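Long-range contacts in CofB (Escherichia coli, PDB 4QS4), which is a minor pilin that initiates assembly of the CFA/III type IV pilus of enterotoxigenic Escherichia coli: residues A[22-27]-A[179-184]; A[125-130]-A[150-155]. All coordinates share one frame; numbering follows the deposited sequence.

In the fold
Both contacts belong to the pilin domain, on the same side of the chain's centre, with their own centres about 16 Å apart. Along the chain the order is 22-27, 125-130, 150-155, 179-184, so contact 1 spans the hairpin that makes contact 2. Contact 1 joins helix 9-32 to the loop between helix 167-177 and strand 185-191; contact 2 pairs two neighbouring strands of the antiparallel sheet. They meet where the helix lies on that sheet: Ile24 CG1 is 3.7 Å from Phe150 CD1, and Glu23 CB is 4.0 Å from Ile129 CD1. Together they place the N-terminal helix of a type IV pilin fold against both the sheet and the loop.

Contact 1. Residues A[22-27]-A[179-184]; sequences SEIAGI and HSISFK
The imidazole of His179 overlaps the methyl of Ala25 obliquely, ND1 lying 3.6 Å from CB. The ring also reaches along the helix to Ser22, where it meets the CA and CB carbons rather than the hydroxyl: CE1 is 4.0 Å from Ser22 CA. With His179 CG opposite the carbonyl carbon (chi1 -80°), the ring is carried from its loop over the surface of helix 9-32 between Ser22 and Ala25, about one turn apart. Ser22 OG is satisfied within its own helix, bonded to the carbonyls of Asn18 and Ala19.

Beside the ring, Ile181 adds a purely aliphatic arm. Its CG1 stands between the backbone N and the carbonyl carbon (chi1 55°), and the chain then runs straight on, so that the tip, CD1, does the touching. This methyl is 4.1 Å from CG2 of Ile24, the two side chains meeting at a slant, and 4.3 Å from Ala25 CB. Ala25 is therefore shared, covered by imidazole and by an isoleucine methyl. The turn that presents these residues closes helix 167-177 as a Schellman motif: Ser180 has positive phi, and Ile181 N bonds back to Ala176 O. Deeper in, Ile24 and Phe183 both rest on Leu231 and Ile233 of strand 226-233, so helix and loop share a floor on the sheet. A glycerol, probably from the crystallisation liquor, lies close to the side chain of Ile181.

The join between the N-terminal pilin helix and the loop is small, burying 201 Å² in all. It rests on van der Waals contact alone: neither segment hydrogen-bonds to the other, consistent with a fit that depends on shape, and probably on the small Ala25 methyl, rather than on directional bonds.

Contact 2. Residues A[125-130]-A[150-155]; sequences SDLKID and FILTFD
Leu127 and Phe154 each turn CG opposite the backbone N (chi1 -164° and -174°), and this brings Leu127 CD1 to the edge of the phenyl ring, 4.1 Å from Phe154 CD1. The same leucine methyl reaches Leu152 CB at 3.9 Å. Next along the same side of the ring, the Asp126 carboxylate runs alongside, its plane 36° from that of the phenyl, with Asp126 CG 4.1 Å from Phe154 CE1; Asp126 OD1 also takes a weak hydrogen bond from Tyr168. With a serine in place of Phe154, Leu127 CD1 would probably lose one of its neighbours, and the Asp126 carboxylate would be likely to turn more easily, with a gap opened beside both.

Farther along this face Ile129 and Leu152 cross tightly, CG1 of the isoleucine being 3.4 Å from CD2 of the leucine. Leu20 of helix 9-32 packs on both Leu127 and Ile129. The other face is more polar: Asp130 CB rests 3.8 Å from Thr153 CB, and Asp130 OD2 forms a salt bridge with Arg191 and accepts a hydrogen bond from Trp199.

Backbone bonds fix the register. Lys128 and Thr153 form the hydrogen-bonded pair, Thr153 N lying 2.8 Å from Lys128 O and Lys128 N 3.2 Å from Thr153 O, with further bonds from Asp130 N to Ile151 O and from Asp155 N to Asp126 O. This is the open end of the antiparallel beta hairpin 127-136/145-154, part of the sheet that receives the N-terminal helix in the type IV pilin fold.

Contact 1. Residues A[22-27]-A[179-184]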
loop_
_atom_site.group_PDB
_atom_site.type_symbol
_atom_site.label_atom_id
_atom_site.label_comp_id
_atom_site.label_asym_id
_atom_site.label_seq_id
_atom_site.Cartn_x
_atom_site.Cartn_y
_atom_site.Cartn_z
ATOM N N SER A 22 0.780 19.750 17.353
ATOM C CA SER A 22 1.813 19.606 16.331
ATOM C C SER A 22 3.146 20.168 16.826
ATOM O O SER A 22 4.185 19.572 16.588
ATOM C CB SER A 22 1.392 20.263 15.015
ATOM O OG SER A 22 1.144 21.647 15.184
ATOM N N GLU A 23 3.113 21.292 17.539
ATOM C CA GLU A 23 4.327 21.861 18.126
ATOM C C GLU A 23 4.909 20.911 19.177
ATOM O O GLU A 23 6.100 20.600 19.167
ATOM C CB GLU A 23 4.032 23.213 18.771
ATOM C CG GLU A 23 3.600 24.283 17.795
ATOM C CD GLU A 23 4.771 25.008 17.187
ATOM O OE1 GLU A 23 5.312 25.899 17.860
ATOM O OE2 GLU A 23 5.146 24.702 16.039
ATOM N N ILE A 24 4.038 20.451 20.073
ATOM C CA ILE A 24 4.397 19.493 21.112
ATOM C C ILE A 24 4.976 18.194 20.540
ATOM O O ILE A 24 6.013 17.722 21.000
ATOM C CB ILE A 24 3.167 19.195 21.997
ATOM C CG1 ILE A 24 2.958 20.330 23.006
ATOM C CG2 ILE A 24 3.310 17.876 22.726
ATOM C CD1 ILE A 24 1.546 20.436 23.532
ATOM N N ALA A 25 4.311 17.628 19.537
ATOM C CA ALA A 25 4.765 16.378 18.926
ATOM C C ALA A 25 6.152 16.534 18.287
ATOM O O ALA A 25 6.990 15.641 18.405
ATOM C CB ALA A 25 3.758 15.885 17.892
ATOM N N GLY A 26 6.391 17.662 17.622
ATOM C CA GLY A 26 7.695 17.935 17.012
ATOM C C GLY A 26 8.814 18.024 18.038
ATOM O O GLY A 26 9.901 17.451 17.852
ATOM N N ILE A 27 8.554 18.756 19.119
ATOM C CA ILE A 27 9.528 18.905 20.201
ATOM C C ILE A 27 9.834 17.541 20.831
ATOM O O ILE A 27 11.001 17.209 21.077
ATOM C CB ILE A 27 9.033 19.893 21.285
ATOM C CG1 ILE A 27 8.974 21.324 20.733
ATOM C CG2 ILE A 27 9.905 19.837 22.531
ATOM C CD1 ILE A 27 10.313 21.868 20.277
ATOM N N HIS A 179 -1.894 12.253 16.830
ATOM C CA HIS A 179 -0.435 12.177 16.705
ATOM C C HIS A 179 0.148 10.971 17.449
ATOM O O HIS A 179 1.361 10.865 17.596
ATOM C CB HIS A 179 0.222 13.459 17.242
ATOM C CG HIS A 179 0.202 14.607 16.283
ATOM N ND1 HIS A 179 1.288 14.945 15.503
ATOM C CD2 HIS A 179 -0.770 15.502 15.985
ATOM C CE1 HIS A 179 0.985 15.999 14.765
ATOM N NE2 HIS A 179 -0.258 16.355 15.037
ATOM N N SER A 180 -0.714 10.069 17.914
ATOM C CA SER A 180 -0.293 8.898 18.693
ATOM C C SER A 180 0.557 9.271 19.907
ATOM O O SER A 180 1.588 8.651 20.176
ATOM C CB SER A 180 0.452 7.895 17.812
ATOM O OG SER A 180 -0.357 7.509 16.719
ATOM N N ILE A 181 0.127 10.296 20.631
ATOM C CA ILE A 181 0.729 10.623 21.918
ATOM C C ILE A 181 -0.372 10.851 22.938
ATOM O O ILE A 181 -1.508 11.156 22.589
ATOM C CB ILE A 181 1.644 11.862 21.854
ATOM C CG1 ILE A 181 0.899 13.068 21.281
ATOM C CG2 ILE A 181 2.891 11.566 21.033
ATOM C CD1 ILE A 181 1.713 14.340 21.312
ATOM N N SER A 182 -0.019 10.694 24.204
ATOM C CA SER A 182 -0.978 10.838 25.283
ATOM C C SER A 182 -0.331 11.604 26.424
ATOM O O SER A 182 0.904 11.677 26.532
ATOM C CB SER A 182 -1.446 9.468 25.751
ATOM O OG SER A 182 -0.346 8.682 26.159
ATOM N N PHE A 183 -1.168 12.191 27.268
ATOM C CA PHE A 183 -0.679 12.972 28.386
ATOM C C PHE A 183 -0.500 12.060 29.584
ATOM O O PHE A 183 -1.475 11.518 30.098
ATOM C CB PHE A 183 -1.652 14.103 28.709
ATOM C CG PHE A 183 -1.995 14.955 27.523
ATOM C CD1 PHE A 183 -0.989 15.538 26.762
ATOM C CD2 PHE A 183 -3.318 15.175 27.161
ATOM C CE1 PHE A 183 -1.295 16.318 25.663
ATOM C CE2 PHE A 183 -3.629 15.959 26.065
ATOM C CZ PHE A 183 -2.618 16.525 25.312
ATOM N N LYS A 184 0.749 11.886 30.017
ATOM C CA LYS A 184 1.042 11.146 31.245
ATOM C C LYS A 184 0.214 11.701 32.411
ATOM O O LYS A 184 -0.291 10.949 33.238
ATOM C CB LYS A 184 2.538 11.227 31.581
ATOM C CG LYS A 184 2.966 10.348 32.748
ATOM C CD LYS A 184 4.474 10.390 32.953
ATOM C CE LYS A 184 4.899 9.668 34.224
ATOM N NZ LYS A 184 4.402 8.263 34.253
#

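Contact 2. Residues A[125-130]-A[150-155]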
loop_
_atom_site.group_PDB
_atom_site.type_symbol
_atom_site.label_atom_id
_atom_site.label_comp_id
_atom_site.label_asym_id
_atom_site.label_seq_id
_atom_site.Cartn_x
_atom_site.Cartn_y
_atom_site.Cartn_z
ATOM N N SER A 125 -3.710 33.668 19.884
ATOM C CA SER A 125 -4.629 32.862 20.694
ATOM C C SER A 125 -4.458 33.062 22.196
ATOM O O SER A 125 -3.381 33.405 22.676
ATOM C CB SER A 125 -4.491 31.373 20.361
ATOM O OG SER A 125 -3.218 30.880 20.730
ATOM N N ASP A 126 -5.540 32.828 22.931
ATOM C CA ASP A 126 -5.518 32.942 24.391
ATOM C C ASP A 126 -4.816 31.755 25.071
ATOM O O ASP A 126 -4.534 31.820 26.263
ATOM C CB ASP A 126 -6.938 33.126 24.952
ATOM C CG ASP A 126 -7.924 32.095 24.423
ATOM O OD1 ASP A 126 -7.490 30.972 24.091
ATOM O OD2 ASP A 126 -9.132 32.418 24.332
ATOM N N LEU A 127 -4.547 30.681 24.325
ATOM C CA LEU A 127 -3.798 29.537 24.847
ATOM C C LEU A 127 -2.520 29.352 24.033
ATOM O O LEU A 127 -2.579 29.005 22.852
ATOM C CB LEU A 127 -4.653 28.266 24.804
ATOM C CG LEU A 127 -4.171 27.074 25.639
ATOM C CD1 LEU A 127 -4.211 27.375 27.131
ATOM C CD2 LEU A 127 -5.005 25.837 25.346
ATOM N N LYS A 128 -1.377 29.607 24.672
ATOM C CA LYS A 128 -0.060 29.510 24.039
ATOM C C LYS A 128 0.870 28.650 24.898
ATOM O O LYS A 128 0.661 28.524 26.107
ATOM C CB LYS A 128 0.563 30.904 23.885
ATOM C CG LYS A 128 -0.274 31.902 23.095
ATOM C CD LYS A 128 0.395 33.270 23.051
ATOM C CE LYS A 128 -0.521 34.319 22.443
ATOM N NZ LYS A 128 0.132 35.651 22.296
ATOM N N ILE A 129 1.892 28.068 24.275
ATOM C CA ILE A 129 2.961 27.399 25.013
ATOM C C ILE A 129 3.906 28.476 25.537
ATOM O O ILE A 129 4.517 29.202 24.752
ATOM C CB ILE A 129 3.752 26.400 24.141
ATOM C CG1 ILE A 129 2.832 25.305 23.607
ATOM C CG2 ILE A 129 4.884 25.771 24.954
ATOM C CD1 ILE A 129 3.421 24.510 22.460
ATOM N N ASP A 130 4.008 28.587 26.862
ATOM C CA ASP A 130 4.782 29.654 27.495
ATOM C C ASP A 130 6.158 29.178 27.956
ATOM O O ASP A 130 7.079 29.981 28.113
ATOM C CB ASP A 130 4.008 30.228 28.693
ATOM C CG ASP A 130 4.599 31.542 29.200
ATOM O OD1 ASP A 130 4.901 32.425 28.366
ATOM O OD2 ASP A 130 4.764 31.700 30.429
ATOM N N PHE A 150 4.918 20.712 29.088
ATOM C CA PHE A 150 4.562 21.924 28.371
ATOM C C PHE A 150 3.602 22.734 29.216
ATOM O O PHE A 150 2.530 22.256 29.571
ATOM C CB PHE A 150 3.914 21.584 27.034
ATOM C CG PHE A 150 4.844 20.891 26.092
ATOM C CD1 PHE A 150 5.599 21.618 25.183
ATOM C CD2 PHE A 150 4.984 19.512 26.134
ATOM C CE1 PHE A 150 6.468 20.973 24.309
ATOM C CE2 PHE A 150 5.852 18.866 25.271
ATOM C CZ PHE A 150 6.593 19.595 24.362
ATOM N N ILE A 151 4.011 23.949 29.548
ATOM C CA ILE A 151 3.178 24.852 30.324
ATOM C C ILE A 151 2.433 25.749 29.344
ATOM O O ILE A 151 3.049 26.523 28.609
ATOM C CB ILE A 151 4.004 25.697 31.309
ATOM C CG1 ILE A 151 4.552 24.810 32.444
ATOM C CG2 ILE A 151 3.143 26.819 31.889
ATOM C CD1 ILE A 151 5.704 23.907 32.047
ATOM N N LEU A 152 1.114 25.611 29.327
ATOM C CA LEU A 152 0.263 26.405 28.462
ATOM C C LEU A 152 -0.317 27.570 29.245
ATOM O O LEU A 152 -1.031 27.362 30.221
ATOM C CB LEU A 152 -0.864 25.543 27.906
ATOM C CG LEU A 152 -0.401 24.325 27.112
ATOM C CD1 LEU A 152 -1.587 23.638 26.465
ATOM C CD2 LEU A 152 0.629 24.720 26.064
ATOM N N THR A 153 0.017 28.788 28.832
ATOM C CA THR A 153 -0.514 29.991 29.464
ATOM C C THR A 153 -1.894 30.301 28.897
ATOM O O THR A 153 -2.116 30.202 27.687
ATOM C CB THR A 153 0.417 31.210 29.276
ATOM O OG1 THR A 153 -0.032 32.291 30.104
ATOM C CG2 THR A 153 0.461 31.679 27.816
ATOM N N PHE A 154 -2.821 30.663 29.777
ATOM C CA PHE A 154 -4.162 31.053 29.363
ATOM C C PHE A 154 -4.333 32.558 29.546
ATOM O O PHE A 154 -4.339 33.056 30.671
ATOM C CB PHE A 154 -5.231 30.298 30.151
ATOM C CG PHE A 154 -6.625 30.561 29.662
ATOM C CD1 PHE A 154 -7.087 29.961 28.500
ATOM C CD2 PHE A 154 -7.474 31.422 30.352
ATOM C CE1 PHE A 154 -8.372 30.207 28.034
ATOM C CE2 PHE A 154 -8.760 31.672 29.893
ATOM C CZ PHE A 154 -9.210 31.064 28.732
ATOM N N ASP A 155 -4.461 33.269 28.427
ATOM C CA ASP A 155 -4.554 34.725 28.416
ATOM C C ASP A 155 -6.025 35.141 28.360
ATOM O O ASP A 155 -6.595 35.349 27.283
ATOM C CB ASP A 155 -3.760 35.284 27.225
ATOM C CG ASP A 155 -3.286 36.707 27.449
ATOM O OD1 ASP A 155 -4.109 37.561 27.855
ATOM O OD2 ASP A 155 -2.087 36.971 27.207
#